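PDB 3M1R: formimidoylglutamase from Bacillus subtilis, which catalyses the manganese-dependent hydrolysis of N-formimidoyl-L-glutamate to L-glutamate and formamide, a step of histidine degradation. Local coordinates for residues T63-L68 with S302-A306; D92-H96 with H106-M111; W121-L126 with V283-I288; G127-S133 with E287-V291; S133-K138 with R174-I180. Residue numbers count along the deposited sequence, not the author numbering.

Contact 1: T63-L68 with S302-A306; sequences TIRQAL and SRAAA
Two helices of the alpha/beta arginase fold cross here, 63-68 from helix 60-69 and 302-306 from helix 300-318. Their segment axes approach to 8.0 Å at a signed angle of -64°. So close a crossing is possible because small residues line the interface. Ala306, with 65 Å² covered, is the centre of the contact: Ala306 CB lies 3.8 Å from Ala67 CB, 3.6 Å from Leu68 N and 4.1 Å from Ile64 O, so it rests on the backbone of the other helix as much as on side chains. Ser302, one turn earlier, loses 61 Å². Ser302 CA is 4.8 Å from Ile64 CA, and Ser302 O is 3.7 Å from Ala67 CB, a methyl that also touches Arg303 CA at 3.9 Å. Ile64 buries 53 Å²; with chi1 m and chi2 t it sends CD1 to 3.8 Å from Ala305 CB, and beyond this contact it also reaches Leu126 of the central sheet. Arg303 points its CB away, and its guanidinium is bound by Asp299 and by the Ile260 carbonyl of a neighbouring subunit. Thr63 takes chi1 p and Ser302 chi1 m, which brings their hydroxyls together in a hydrogen bond, Thr63 OG1 to Ser302 OG, of 2.7 Å.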
# COMPACT_ATOMS: atom_id res chain seq x y z
N THR D 63 -11.10 1.42 -15.67
CA THR D 63 -11.42 0.61 -14.49
C THR D 63 -12.91 0.40 -14.32
O THR D 63 -13.32 -0.66 -13.88
CB THR D 63 -10.79 1.14 -13.19
OG1 THR D 63 -11.32 2.45 -12.88
CG2 THR D 63 -9.28 1.21 -13.33
N ILE D 64 -13.71 1.40 -14.65
CA ILE D 64 -15.16 1.20 -14.63
C ILE D 64 -15.56 0.16 -15.69
O ILE D 64 -16.44 -0.65 -15.45
CB ILE D 64 -15.96 2.50 -14.83
CG1 ILE D 64 -15.66 3.50 -13.69
CG2 ILE D 64 -17.48 2.20 -14.92
CD1 ILE D 64 -16.14 4.94 -13.93
N ARG D 65 -14.92 0.19 -16.85
CA ARG D 65 -15.26 -0.82 -17.89
C ARG D 65 -14.92 -2.20 -17.37
O ARG D 65 -15.68 -3.14 -17.56
CB ARG D 65 -14.49 -0.58 -19.19
CG ARG D 65 -15.01 0.55 -20.11
CD ARG D 65 -14.17 0.61 -21.40
NE ARG D 65 -14.72 1.49 -22.42
CZ ARG D 65 -14.32 2.74 -22.62
NH1 ARG D 65 -13.35 3.27 -21.88
NH2 ARG D 65 -14.89 3.47 -23.57
N GLN D 66 -13.79 -2.32 -16.69
CA GLN D 66 -13.34 -3.60 -16.22
C GLN D 66 -14.31 -4.13 -15.17
O GLN D 66 -14.67 -5.31 -15.20
CB GLN D 66 -11.93 -3.49 -15.66
CG GLN D 66 -11.05 -4.70 -15.93
CD GLN D 66 -9.72 -4.62 -15.19
OE1 GLN D 66 -9.34 -3.57 -14.67
NE2 GLN D 66 -9.01 -5.74 -15.14
N ALA D 67 -14.76 -3.27 -14.25
CA ALA D 67 -15.71 -3.67 -13.22
C ALA D 67 -17.03 -4.07 -13.87
O ALA D 67 -17.67 -5.05 -13.47
CB ALA D 67 -15.94 -2.57 -12.21
N LEU D 68 -17.44 -3.30 -14.87
CA LEU D 68 -18.70 -3.56 -15.56
C LEU D 68 -18.62 -4.91 -16.29
O LEU D 68 -19.45 -5.77 -16.08
CB LEU D 68 -19.05 -2.43 -16.52
CG LEU D 68 -20.39 -2.60 -17.26
CD1 LEU D 68 -21.52 -2.53 -16.25
CD2 LEU D 68 -20.57 -1.52 -18.32
N SER D 302 -14.86 2.09 -8.51
CA SER D 302 -15.16 1.74 -9.89
C SER D 302 -16.27 0.68 -9.92
O SER D 302 -17.09 0.70 -10.83
CB SER D 302 -13.89 1.29 -10.64
OG SER D 302 -12.96 2.36 -10.76
N ARG D 303 -16.30 -0.24 -8.95
CA ARG D 303 -17.40 -1.23 -8.89
C ARG D 303 -18.73 -0.53 -8.61
O ARG D 303 -19.74 -0.83 -9.25
CB ARG D 303 -17.15 -2.34 -7.85
CG ARG D 303 -16.05 -3.33 -8.22
CD ARG D 303 -15.65 -4.24 -7.06
NE ARG D 303 -14.55 -5.13 -7.43
CZ ARG D 303 -14.66 -6.45 -7.58
NH1 ARG D 303 -13.62 -7.17 -7.94
NH2 ARG D 303 -15.81 -7.06 -7.34
N ALA D 304 -18.72 0.39 -7.64
CA ALA D 304 -19.89 1.21 -7.32
C ALA D 304 -20.40 1.93 -8.56
O ALA D 304 -21.60 1.98 -8.82
CB ALA D 304 -19.56 2.21 -6.24
N ALA D 305 -19.47 2.49 -9.32
CA ALA D 305 -19.80 3.18 -10.57
C ALA D 305 -20.41 2.20 -11.60
O ALA D 305 -21.41 2.51 -12.25
CB ALA D 305 -18.56 3.87 -11.15
N ALA D 306 -19.80 1.03 -11.74
CA ALA D 306 -20.33 0.02 -12.66
C ALA D 306 -21.76 -0.36 -12.28
O ALA D 306 -22.61 -0.54 -13.14
CB ALA D 306 -19.42 -1.21 -12.69

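Contact 2: D92-H96 with H106-M111; sequences DIDIH and HIFQTM
This is a strand-to-helix packing in the alpha/beta arginase fold: the end of strand 87-93 and the extended residues after it lie against helix 100-117. Residues 92-96 keep extended backbone angles (phi between -116° and -60°, psi between 127° and 142°), while 106-111 is regular helix. The nearest CA pairs are Ile93-Ile107 at 6.3 Å and Asp94-His106 at 6.6 Å. Ile93 is the main bump, with 99 Å² covered. In its m,t rotamer it enters a hollow walled by His106, Ile107, Thr110 and Met111: Ile93 CG2 is 3.9 Å from His106 C and 4.1 Å from Ile107 CG1, Ile93 CG1 is 4.1 Å from Thr110 CG2, and Ile93 CD1 is 4.3 Å from the SE of Met111, a selenomethionine. Thr110 turns its hydroxyl back to its own helix, OG1 to His106 O at 2.9 Å, leaving CG2 to line the hollow. Ile95 CD1 reaches 4.5 Å from Ile107 CG1. A neighbouring subunit closes the outer side, where its Phe9 stacks on His106 and its strand pairs antiparallel with Asp92 and Ile93. The His106 ring, chi1 m, turns its edge to Asp94 O: His106 CD2 is 3.0 Å from Asp94 O and 3.4 Å from Asp94 OD2.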
# COMPACT_ATOMS: atom_id res chain seq x y z
N ASP D 92 -13.06 5.90 -26.76
CA ASP D 92 -12.77 7.02 -25.89
C ASP D 92 -12.64 8.30 -26.74
O ASP D 92 -12.10 8.28 -27.86
CB ASP D 92 -11.46 6.79 -25.14
CG ASP D 92 -11.59 5.78 -24.01
OD1 ASP D 92 -12.72 5.54 -23.53
OD2 ASP D 92 -10.54 5.23 -23.59
N ILE D 93 -13.13 9.40 -26.20
CA ILE D 93 -12.93 10.68 -26.84
C ILE D 93 -11.49 11.06 -26.65
O ILE D 93 -10.97 11.03 -25.53
CB ILE D 93 -13.83 11.75 -26.25
CG1 ILE D 93 -15.28 11.37 -26.52
CG2 ILE D 93 -13.51 13.10 -26.89
CD1 ILE D 93 -16.27 12.16 -25.72
N ASP D 94 -10.84 11.41 -27.75
CA ASP D 94 -9.43 11.79 -27.70
C ASP D 94 -9.20 13.00 -26.79
O ASP D 94 -9.89 14.02 -26.89
CB ASP D 94 -8.90 12.06 -29.09
CG ASP D 94 -7.47 12.52 -29.07
OD1 ASP D 94 -6.58 11.66 -28.90
OD2 ASP D 94 -7.23 13.74 -29.21
N ILE D 95 -8.21 12.90 -25.91
CA ILE D 95 -7.92 13.99 -25.00
C ILE D 95 -6.53 14.55 -25.27
O ILE D 95 -5.56 13.79 -25.38
CB ILE D 95 -8.00 13.54 -23.52
CG1 ILE D 95 -9.38 12.97 -23.20
CG2 ILE D 95 -7.64 14.70 -22.57
CD1 ILE D 95 -10.52 13.92 -23.47
N HIS D 96 -6.42 15.86 -25.40
CA HIS D 96 -5.12 16.47 -25.61
C HIS D 96 -4.23 16.35 -24.38
O HIS D 96 -4.63 16.74 -23.28
CB HIS D 96 -5.27 17.94 -25.98
CG HIS D 96 -4.04 18.52 -26.59
ND1 HIS D 96 -4.06 19.23 -27.77
CD2 HIS D 96 -2.74 18.45 -26.21
CE1 HIS D 96 -2.83 19.60 -28.08
NE2 HIS D 96 -2.01 19.14 -27.15
N HIS D 106 -12.90 18.69 -28.32
CA HIS D 106 -12.99 17.30 -28.75
C HIS D 106 -14.29 16.70 -28.24
O HIS D 106 -15.06 16.09 -29.00
CB HIS D 106 -11.82 16.49 -28.21
CG HIS D 106 -10.51 16.84 -28.81
ND1 HIS D 106 -10.38 17.76 -29.84
CD2 HIS D 106 -9.26 16.40 -28.55
CE1 HIS D 106 -9.11 17.86 -30.17
NE2 HIS D 106 -8.40 17.05 -29.41
N ILE D 107 -14.55 16.89 -26.95
CA ILE D 107 -15.72 16.31 -26.30
C ILE D 107 -17.01 16.84 -26.91
O ILE D 107 -17.89 16.06 -27.27
CB ILE D 107 -15.72 16.58 -24.79
CG1 ILE D 107 -14.43 16.02 -24.16
CG2 ILE D 107 -16.97 15.98 -24.16
CD1 ILE D 107 -14.22 16.36 -22.69
N PHE D 108 -17.13 18.16 -27.03
CA PHE D 108 -18.35 18.72 -27.56
C PHE D 108 -18.60 18.29 -29.00
O PHE D 108 -19.72 17.99 -29.36
CB PHE D 108 -18.37 20.24 -27.47
CG PHE D 108 -19.56 20.84 -28.17
CD1 PHE D 108 -19.41 21.61 -29.31
CD2 PHE D 108 -20.84 20.58 -27.71
CE1 PHE D 108 -20.51 22.15 -29.96
CE2 PHE D 108 -21.95 21.10 -28.36
CZ PHE D 108 -21.79 21.89 -29.49
N GLN D 109 -17.55 18.25 -29.81
CA GLN D 109 -17.71 17.98 -31.24
C GLN D 109 -18.08 16.54 -31.50
O GLN D 109 -18.91 16.25 -32.37
CB GLN D 109 -16.42 18.26 -31.99
CG GLN D 109 -16.23 19.67 -32.45
CD GLN D 109 -14.95 19.81 -33.23
OE1 GLN D 109 -14.00 20.45 -32.78
NE2 GLN D 109 -14.90 19.19 -34.41
N THR D 110 -17.44 15.63 -30.77
CA THR D 110 -17.64 14.22 -30.97
C THR D 110 -19.04 13.88 -30.53
O THR D 110 -19.80 13.23 -31.25
CB THR D 110 -16.63 13.40 -30.16
OG1 THR D 110 -15.31 13.68 -30.63
CG2 THR D 110 -16.90 11.91 -30.30
N MSE D 111 -19.38 14.37 -29.34
CA MSE D 111 -20.68 14.16 -28.74
C MSE D 111 -21.78 14.70 -29.67
O MSE D 111 -22.80 14.05 -29.90
CB MSE D 111 -20.71 14.89 -27.40
CG MSE D 111 -21.46 14.17 -26.30
SE MSE D 111 -20.56 12.57 -25.65
CE MSE D 111 -22.09 11.76 -24.78

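Contact 3: W121-L126 with V283-I288; sequences WVPLIL and VAGIEI
Three backbone hydrogen bonds tie strands 121-126 and 283-288 together as parallel neighbours in the central sheet of the arginase fold: Ile286 N to Pro123 O at 3.0 Å (165° at the hydrogen), Ile125 N to Ile286 O at 2.7 Å (173°) and Ile288 N to Ile125 O at 2.9 Å (157°). The segment axes run 4.7 Å apart and only 7° from parallel. Leu124 pairs with Ile286, Ile125 with Glu287 and Leu126 with Ile288, and the middle pair has the shortest CA-CA distance, 4.3 Å. Two CA-H...O contacts supplement the bonding, Glu287 CA to Ile125 O at 3.3 Å and Leu124 CA to Ile286 O at 3.6 Å. Leu124, Leu126, Ile286 and Ile288 point to one face, where Leu124 CG meets Ile286 CG2 at 4.2 Å and helix 300-318 packs through Leu309 and Leu313. Ile125 and Glu287 occupy the other face. There Glu287, chi1 p, lays its CB 3.7 Å from Ile125 CB, and its carboxylate is hydrogen-bonded by Ser243, Ser133 and Thr136. At the start of the pair Gly285 has phi/psi of 171/169°, and an ideal CB on it would lie 3.5 Å from Pro123 O. Pro123 has no amide hydrogen to donate; instead its CD sits 3.1 Å from Ala284 O, which Val122 CG1 also approaches, at 3.8 Å.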
# COMPACT_ATOMS: atom_id res chain seq x y z
N TRP D 121 -29.19 7.14 -29.99
CA TRP D 121 -28.14 6.88 -28.98
C TRP D 121 -28.46 7.54 -27.64
O TRP D 121 -28.80 8.73 -27.57
CB TRP D 121 -26.77 7.32 -29.48
CG TRP D 121 -25.67 7.15 -28.46
CD1 TRP D 121 -25.46 6.08 -27.64
CD2 TRP D 121 -24.62 8.08 -28.18
NE1 TRP D 121 -24.36 6.28 -26.86
CE2 TRP D 121 -23.82 7.51 -27.18
CE3 TRP D 121 -24.27 9.34 -28.69
CZ2 TRP D 121 -22.71 8.14 -26.66
CZ3 TRP D 121 -23.16 9.97 -28.17
CH2 TRP D 121 -22.39 9.38 -27.17
N VAL D 122 -28.36 6.75 -26.58
CA VAL D 122 -28.46 7.26 -25.22
C VAL D 122 -27.11 7.04 -24.57
O VAL D 122 -26.77 5.92 -24.22
CB VAL D 122 -29.53 6.52 -24.42
CG1 VAL D 122 -29.58 7.04 -22.99
CG2 VAL D 122 -30.88 6.64 -25.11
N PRO D 123 -26.32 8.11 -24.42
CA PRO D 123 -24.96 8.00 -23.90
C PRO D 123 -24.84 7.45 -22.47
O PRO D 123 -25.57 7.87 -21.58
CB PRO D 123 -24.45 9.44 -23.96
CG PRO D 123 -25.22 10.06 -25.08
CD PRO D 123 -26.60 9.45 -24.98
N LEU D 124 -23.92 6.50 -22.29
CA LEU D 124 -23.45 6.10 -20.98
C LEU D 124 -22.03 6.61 -20.92
O LEU D 124 -21.12 5.96 -21.43
CB LEU D 124 -23.49 4.58 -20.80
CG LEU D 124 -24.84 3.98 -20.36
CD1 LEU D 124 -25.97 4.51 -21.21
CD2 LEU D 124 -24.83 2.46 -20.40
N ILE D 125 -21.86 7.79 -20.35
CA ILE D 125 -20.56 8.46 -20.35
C ILE D 125 -19.71 8.13 -19.13
O ILE D 125 -20.11 8.34 -17.98
CB ILE D 125 -20.71 10.00 -20.45
CG1 ILE D 125 -21.75 10.35 -21.51
CG2 ILE D 125 -19.36 10.64 -20.75
CD1 ILE D 125 -22.17 11.83 -21.52
N LEU D 126 -18.52 7.62 -19.38
CA LEU D 126 -17.54 7.36 -18.31
C LEU D 126 -16.48 8.47 -18.23
O LEU D 126 -15.60 8.55 -19.08
CB LEU D 126 -16.87 6.00 -18.52
CG LEU D 126 -17.61 4.70 -18.14
CD1 LEU D 126 -19.12 4.86 -18.11
CD2 LEU D 126 -17.20 3.50 -19.01
N VAL D 283 -35.10 10.23 -20.97
CA VAL D 283 -33.76 10.23 -20.40
C VAL D 283 -32.76 10.24 -21.55
O VAL D 283 -32.67 9.29 -22.30
CB VAL D 283 -33.52 9.00 -19.53
CG1 VAL D 283 -32.16 9.10 -18.88
CG2 VAL D 283 -34.60 8.89 -18.48
N ALA D 284 -32.02 11.33 -21.68
CA ALA D 284 -31.15 11.52 -22.83
C ALA D 284 -29.75 10.93 -22.63
O ALA D 284 -29.02 10.72 -23.60
CB ALA D 284 -31.06 13.00 -23.19
N GLY D 285 -29.36 10.68 -21.38
CA GLY D 285 -28.02 10.20 -21.10
C GLY D 285 -27.68 10.16 -19.62
O GLY D 285 -28.42 10.66 -18.77
N ILE D 286 -26.56 9.52 -19.31
CA ILE D 286 -26.05 9.52 -17.96
C ILE D 286 -24.52 9.58 -18.05
O ILE D 286 -23.90 8.99 -18.96
CB ILE D 286 -26.54 8.31 -17.14
CG1 ILE D 286 -26.04 8.39 -15.69
CG2 ILE D 286 -26.12 6.99 -17.78
CD1 ILE D 286 -26.56 7.27 -14.80
N GLU D 287 -23.92 10.33 -17.14
CA GLU D 287 -22.47 10.39 -17.04
C GLU D 287 -22.06 10.12 -15.61
O GLU D 287 -22.78 10.44 -14.67
CB GLU D 287 -21.96 11.75 -17.50
CG GLU D 287 -22.35 12.87 -16.56
CD GLU D 287 -21.96 14.25 -17.09
OE1 GLU D 287 -21.48 14.34 -18.24
OE2 GLU D 287 -22.14 15.23 -16.35
N ILE D 288 -20.89 9.52 -15.44
CA ILE D 288 -20.33 9.31 -14.13
C ILE D 288 -18.98 10.01 -14.06
O ILE D 288 -18.11 9.79 -14.91
CB ILE D 288 -20.16 7.83 -13.85
CG1 ILE D 288 -21.54 7.16 -13.93
CG2 ILE D 288 -19.48 7.61 -12.48
CD1 ILE D 288 -21.45 5.67 -13.84

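Contact 4: G127-S133 with E287-V291; sequences GGDNSIS and EIVEV. With CA (calcium ion), chain B.
Val289, chi1 m, packs CG1 3.9 Å from Ile132 CG1 and 3.5 Å from Asp129 O. Around it the turn is pinned by Gly127 N to Ile288 O at 2.8 Å, Glu290 N to Gly128 O at 3.3 Å and Asn130 N to Glu290 OE1 at 2.6 Å. Glu290 has positive phi (75/19°). A cis peptide precedes Gly128 (87/156°), and a CB on Gly127 would clash with Ile288 O at 2.8 Å. Asp129 OD1 accepts from Ser131 N at 2.9 Å, an Asx turn, while its OD2 binds Ser50 and Ser51. Ser133 OG gives Glu287 OE2 a very short bond of 2.5 Å. Asn130 OD1 is 2.4 Å from a calcium ion shared with Asp153, Asp157 and Asp245, at the site inferred for manganese. The loop thus carries a metal ligand at the C-terminal ends of parallel strands 121-127 and 283-289, leads into helix 133-141, and has strand 239-245 beside it.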
# COMPACT_ATOMS: atom_id res chain seq x y z
N GLY D 127 -16.57 9.31 -17.20
CA GLY D 127 -15.51 10.27 -16.93
C GLY D 127 -14.29 9.56 -16.37
O GLY D 127 -14.35 8.36 -16.07
N GLY D 128 -13.18 10.28 -16.21
CA GLY D 128 -13.13 11.71 -16.46
C GLY D 128 -13.53 12.50 -15.23
O GLY D 128 -14.25 12.00 -14.37
N ASP D 129 -13.07 13.74 -15.14
CA ASP D 129 -13.35 14.55 -13.97
C ASP D 129 -14.61 15.39 -14.17
O ASP D 129 -15.24 15.31 -15.22
CB ASP D 129 -12.14 15.42 -13.60
CG ASP D 129 -11.86 16.49 -14.63
OD1 ASP D 129 -12.80 16.88 -15.37
OD2 ASP D 129 -10.70 16.94 -14.71
N ASN D 130 -14.96 16.21 -13.19
CA ASN D 130 -16.24 16.90 -13.24
C ASN D 130 -16.34 17.91 -14.37
O ASN D 130 -17.44 18.26 -14.81
CB ASN D 130 -16.60 17.53 -11.88
CG ASN D 130 -18.10 17.44 -11.58
OD1 ASN D 130 -18.51 17.42 -10.42
ND2 ASN D 130 -18.93 17.35 -12.64
N SER D 131 -15.19 18.38 -14.86
CA SER D 131 -15.20 19.46 -15.85
C SER D 131 -15.86 19.05 -17.17
O SER D 131 -16.27 19.91 -17.93
CB SER D 131 -13.78 19.93 -16.13
OG SER D 131 -13.10 19.00 -16.96
N ILE D 132 -15.97 17.74 -17.45
CA ILE D 132 -16.50 17.28 -18.73
C ILE D 132 -17.99 17.58 -18.88
O ILE D 132 -18.51 17.56 -19.98
CB ILE D 132 -16.27 15.76 -18.99
CG1 ILE D 132 -17.25 14.90 -18.19
CG2 ILE D 132 -14.82 15.37 -18.66
CD1 ILE D 132 -17.25 13.41 -18.59
N SER D 133 -18.66 17.85 -17.76
CA SER D 133 -20.11 18.04 -17.77
C SER D 133 -20.54 19.25 -18.58
O SER D 133 -21.69 19.34 -19.05
CB SER D 133 -20.66 18.13 -16.35
OG SER D 133 -20.47 16.90 -15.67
N GLU D 287 -23.92 10.33 -17.14
CA GLU D 287 -22.47 10.39 -17.04
C GLU D 287 -22.06 10.12 -15.61
O GLU D 287 -22.78 10.44 -14.67
CB GLU D 287 -21.96 11.75 -17.50
CG GLU D 287 -22.35 12.87 -16.56
CD GLU D 287 -21.96 14.25 -17.09
OE1 GLU D 287 -21.48 14.34 -18.24
OE2 GLU D 287 -22.14 15.23 -16.35
N ILE D 288 -20.89 9.52 -15.44
CA ILE D 288 -20.33 9.31 -14.13
C ILE D 288 -18.98 10.01 -14.06
O ILE D 288 -18.11 9.79 -14.91
CB ILE D 288 -20.16 7.83 -13.85
CG1 ILE D 288 -21.54 7.16 -13.93
CG2 ILE D 288 -19.48 7.61 -12.48
CD1 ILE D 288 -21.45 5.67 -13.84
N VAL D 289 -18.82 10.87 -13.06
CA VAL D 289 -17.57 11.59 -12.92
C VAL D 289 -16.98 11.43 -11.53
O VAL D 289 -17.64 10.95 -10.60
CB VAL D 289 -17.74 13.11 -13.22
CG1 VAL D 289 -18.08 13.33 -14.68
CG2 VAL D 289 -18.81 13.74 -12.31
N GLU D 290 -15.70 11.80 -11.44
CA GLU D 290 -14.97 11.95 -10.20
C GLU D 290 -14.56 10.65 -9.53
O GLU D 290 -14.22 10.62 -8.35
CB GLU D 290 -15.69 12.92 -9.25
CG GLU D 290 -15.70 14.37 -9.78
CD GLU D 290 -14.30 15.04 -9.81
OE1 GLU D 290 -13.91 15.62 -10.86
OE2 GLU D 290 -13.58 15.02 -8.79
N VAL D 291 -14.55 9.56 -10.29
CA VAL D 291 -13.91 8.34 -9.81
C VAL D 291 -12.40 8.42 -10.03
O VAL D 291 -11.94 8.68 -11.14
CB VAL D 291 -14.48 7.11 -10.51
CG1 VAL D 291 -13.72 5.85 -10.10
CG2 VAL D 291 -15.97 6.99 -10.19
CA CA B . -18.59 18.35 -8.23
O HOH W 1 -15.12 8.82 -13.23

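Contact 5: S133-K138 with R174-I180; sequences SYSTIK and RLLDEEI
Tyr134 buries 103 Å² at the apolar centre. The chi1 t rotamer of Tyr134 brings its ring against 174-180, with Tyr134 CE1 3.5 Å from Ile180 CD1, CD1 4.1 Å from Leu175 CD2 and CD1 3.4 Å from Arg174 CB. Leu175 CD2 meets Ile137 CG2 at 3.9 Å, and Ile180 CG2 reaches Lys138 CA at 3.6 Å. The nearest CA pairs are Tyr134-Leu175 (6.2 Å) and Lys138-Ile180 (6.1 Å). Helices 133-141 and 171-178 of the alpha/beta arginase fold pack side by side, segment axes 10.4 Å apart and 50° between their directions. A Schellman motif closes the second helix: Glu179 has positive phi (66/31°), Ile180 N bonds Leu175 O at 3.1 Å and Glu179 N bonds Leu176 O at 3.1 Å, turning Ile180 back onto the first helix. At the polar edge Arg174 CD lies over one face of the Tyr134 ring. Tyr134 OH donates to Glu178 OE1 at 2.6 Å and accepts from Lys138 NZ at 3.2 Å, and Glu178 OE2 salt-bridges Arg174 NH1 at 2.9 Å.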
# COMPACT_ATOMS: atom_id res chain seq x y z
N SER D 133 -18.66 17.85 -17.76
CA SER D 133 -20.11 18.04 -17.77
C SER D 133 -20.54 19.25 -18.58
O SER D 133 -21.69 19.34 -19.05
CB SER D 133 -20.66 18.13 -16.35
OG SER D 133 -20.47 16.90 -15.67
N TYR D 134 -19.63 20.20 -18.75
CA TYR D 134 -19.95 21.33 -19.59
C TYR D 134 -20.12 20.88 -21.04
O TYR D 134 -21.15 21.15 -21.66
CB TYR D 134 -18.89 22.41 -19.53
CG TYR D 134 -19.05 23.44 -20.61
CD1 TYR D 134 -19.91 24.52 -20.45
CD2 TYR D 134 -18.35 23.33 -21.81
CE1 TYR D 134 -20.07 25.47 -21.44
CE2 TYR D 134 -18.50 24.29 -22.81
CZ TYR D 134 -19.36 25.34 -22.62
OH TYR D 134 -19.52 26.28 -23.61
N SER D 135 -19.12 20.19 -21.57
CA SER D 135 -19.16 19.78 -22.98
C SER D 135 -20.25 18.73 -23.29
O SER D 135 -20.89 18.78 -24.34
CB SER D 135 -17.79 19.31 -23.46
OG SER D 135 -16.83 20.36 -23.42
N THR D 136 -20.47 17.79 -22.38
CA THR D 136 -21.43 16.72 -22.65
C THR D 136 -22.85 17.26 -22.69
O THR D 136 -23.57 17.07 -23.67
CB THR D 136 -21.33 15.61 -21.61
OG1 THR D 136 -21.28 16.20 -20.31
CG2 THR D 136 -20.08 14.81 -21.83
N ILE D 137 -23.24 17.95 -21.63
CA ILE D 137 -24.55 18.59 -21.54
C ILE D 137 -24.83 19.58 -22.66
O ILE D 137 -25.91 19.58 -23.25
CB ILE D 137 -24.74 19.26 -20.17
CG1 ILE D 137 -24.78 18.18 -19.09
CG2 ILE D 137 -26.00 20.06 -20.15
CD1 ILE D 137 -24.80 18.72 -17.68
N LYS D 138 -23.86 20.43 -22.98
CA LYS D 138 -24.03 21.35 -24.10
C LYS D 138 -24.38 20.61 -25.40
O LYS D 138 -25.16 21.10 -26.20
CB LYS D 138 -22.76 22.17 -24.28
CG LYS D 138 -22.75 23.17 -25.43
CD LYS D 138 -21.51 24.07 -25.29
CE LYS D 138 -20.94 24.51 -26.63
NZ LYS D 138 -19.49 24.86 -26.49
N ARG D 174 -20.50 27.69 -16.11
CA ARG D 174 -20.38 27.86 -17.54
C ARG D 174 -21.72 27.58 -18.21
O ARG D 174 -22.16 28.35 -19.06
CB ARG D 174 -19.29 26.95 -18.11
CG ARG D 174 -17.92 27.61 -18.16
CD ARG D 174 -16.89 26.71 -18.84
NE ARG D 174 -15.77 27.49 -19.36
CZ ARG D 174 -15.76 28.08 -20.55
NH1 ARG D 174 -16.82 27.97 -21.35
NH2 ARG D 174 -14.70 28.77 -20.95
N LEU D 175 -22.38 26.49 -17.81
CA LEU D 175 -23.67 26.15 -18.38
C LEU D 175 -24.71 27.25 -18.09
O LEU D 175 -25.33 27.75 -19.01
CB LEU D 175 -24.15 24.78 -17.88
CG LEU D 175 -23.35 23.58 -18.37
CD1 LEU D 175 -23.49 22.39 -17.43
CD2 LEU D 175 -23.73 23.19 -19.79
N LEU D 176 -24.87 27.62 -16.82
CA LEU D 176 -25.83 28.67 -16.44
C LEU D 176 -25.55 30.02 -17.12
O LEU D 176 -26.45 30.63 -17.72
CB LEU D 176 -25.86 28.86 -14.93
CG LEU D 176 -26.91 28.08 -14.13
CD1 LEU D 176 -27.81 27.31 -15.05
CD2 LEU D 176 -26.25 27.16 -13.15
N ASP D 177 -24.31 30.49 -17.02
CA ASP D 177 -23.94 31.78 -17.59
C ASP D 177 -24.23 31.84 -19.09
O ASP D 177 -24.72 32.85 -19.59
CB ASP D 177 -22.46 32.10 -17.31
CG ASP D 177 -22.22 32.57 -15.88
OD1 ASP D 177 -23.20 32.90 -15.18
OD2 ASP D 177 -21.04 32.62 -15.45
N GLU D 178 -23.95 30.75 -19.79
CA GLU D 178 -24.05 30.74 -21.24
C GLU D 178 -25.46 30.39 -21.71
O GLU D 178 -25.75 30.40 -22.91
CB GLU D 178 -23.01 29.78 -21.84
CG GLU D 178 -21.58 30.22 -21.55
CD GLU D 178 -20.55 29.21 -22.00
OE1 GLU D 178 -20.88 28.35 -22.84
OE2 GLU D 178 -19.40 29.29 -21.52
N GLU D 179 -26.33 30.10 -20.74
CA GLU D 179 -27.73 29.78 -20.98
C GLU D 179 -27.94 28.49 -21.76
O GLU D 179 -28.92 28.35 -22.49
CB GLU D 179 -28.42 30.94 -21.70
CG GLU D 179 -28.18 32.27 -21.04
CD GLU D 179 -29.03 33.36 -21.65
OE1 GLU D 179 -28.46 34.24 -22.32
OE2 GLU D 179 -30.26 33.31 -21.47
N ILE D 180 -27.03 27.54 -21.58
CA ILE D 180 -27.16 26.25 -22.24
C ILE D 180 -28.30 25.47 -21.60
O ILE D 180 -29.09 24.83 -22.28
CB ILE D 180 -25.83 25.47 -22.18
CG1 ILE D 180 -24.75 26.26 -22.93
CG2 ILE D 180 -26.00 24.07 -22.77
CD1 ILE D 180 -23.32 25.78 -22.66

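Overall arrangement
The centre of contact 3 lies about 6 Å from the centre of the chain, and each other contact touches it. Contact 4 continues its strand pair into the metal site, where Asn130 binds a calcium ion; the side chains of Ser133 and Glu287 lie about 8 and 9 Å from a calcium ion, that of Ala305 in contact 1 about 14 Å. Contact 5 shares Ser133 with contact 4. Contact 2 reaches the same sheet through Met111 CE, 3.3 Å from Ile125 CD1. Contact 1 packs on contacts 3 and 4 through Ala305 O, 3.5 Å from Ile288 CD1, and meets contact 2 in the Arg65-Asp92 salt bridge. The centres of contacts 1 and 5 are about 27 Å apart.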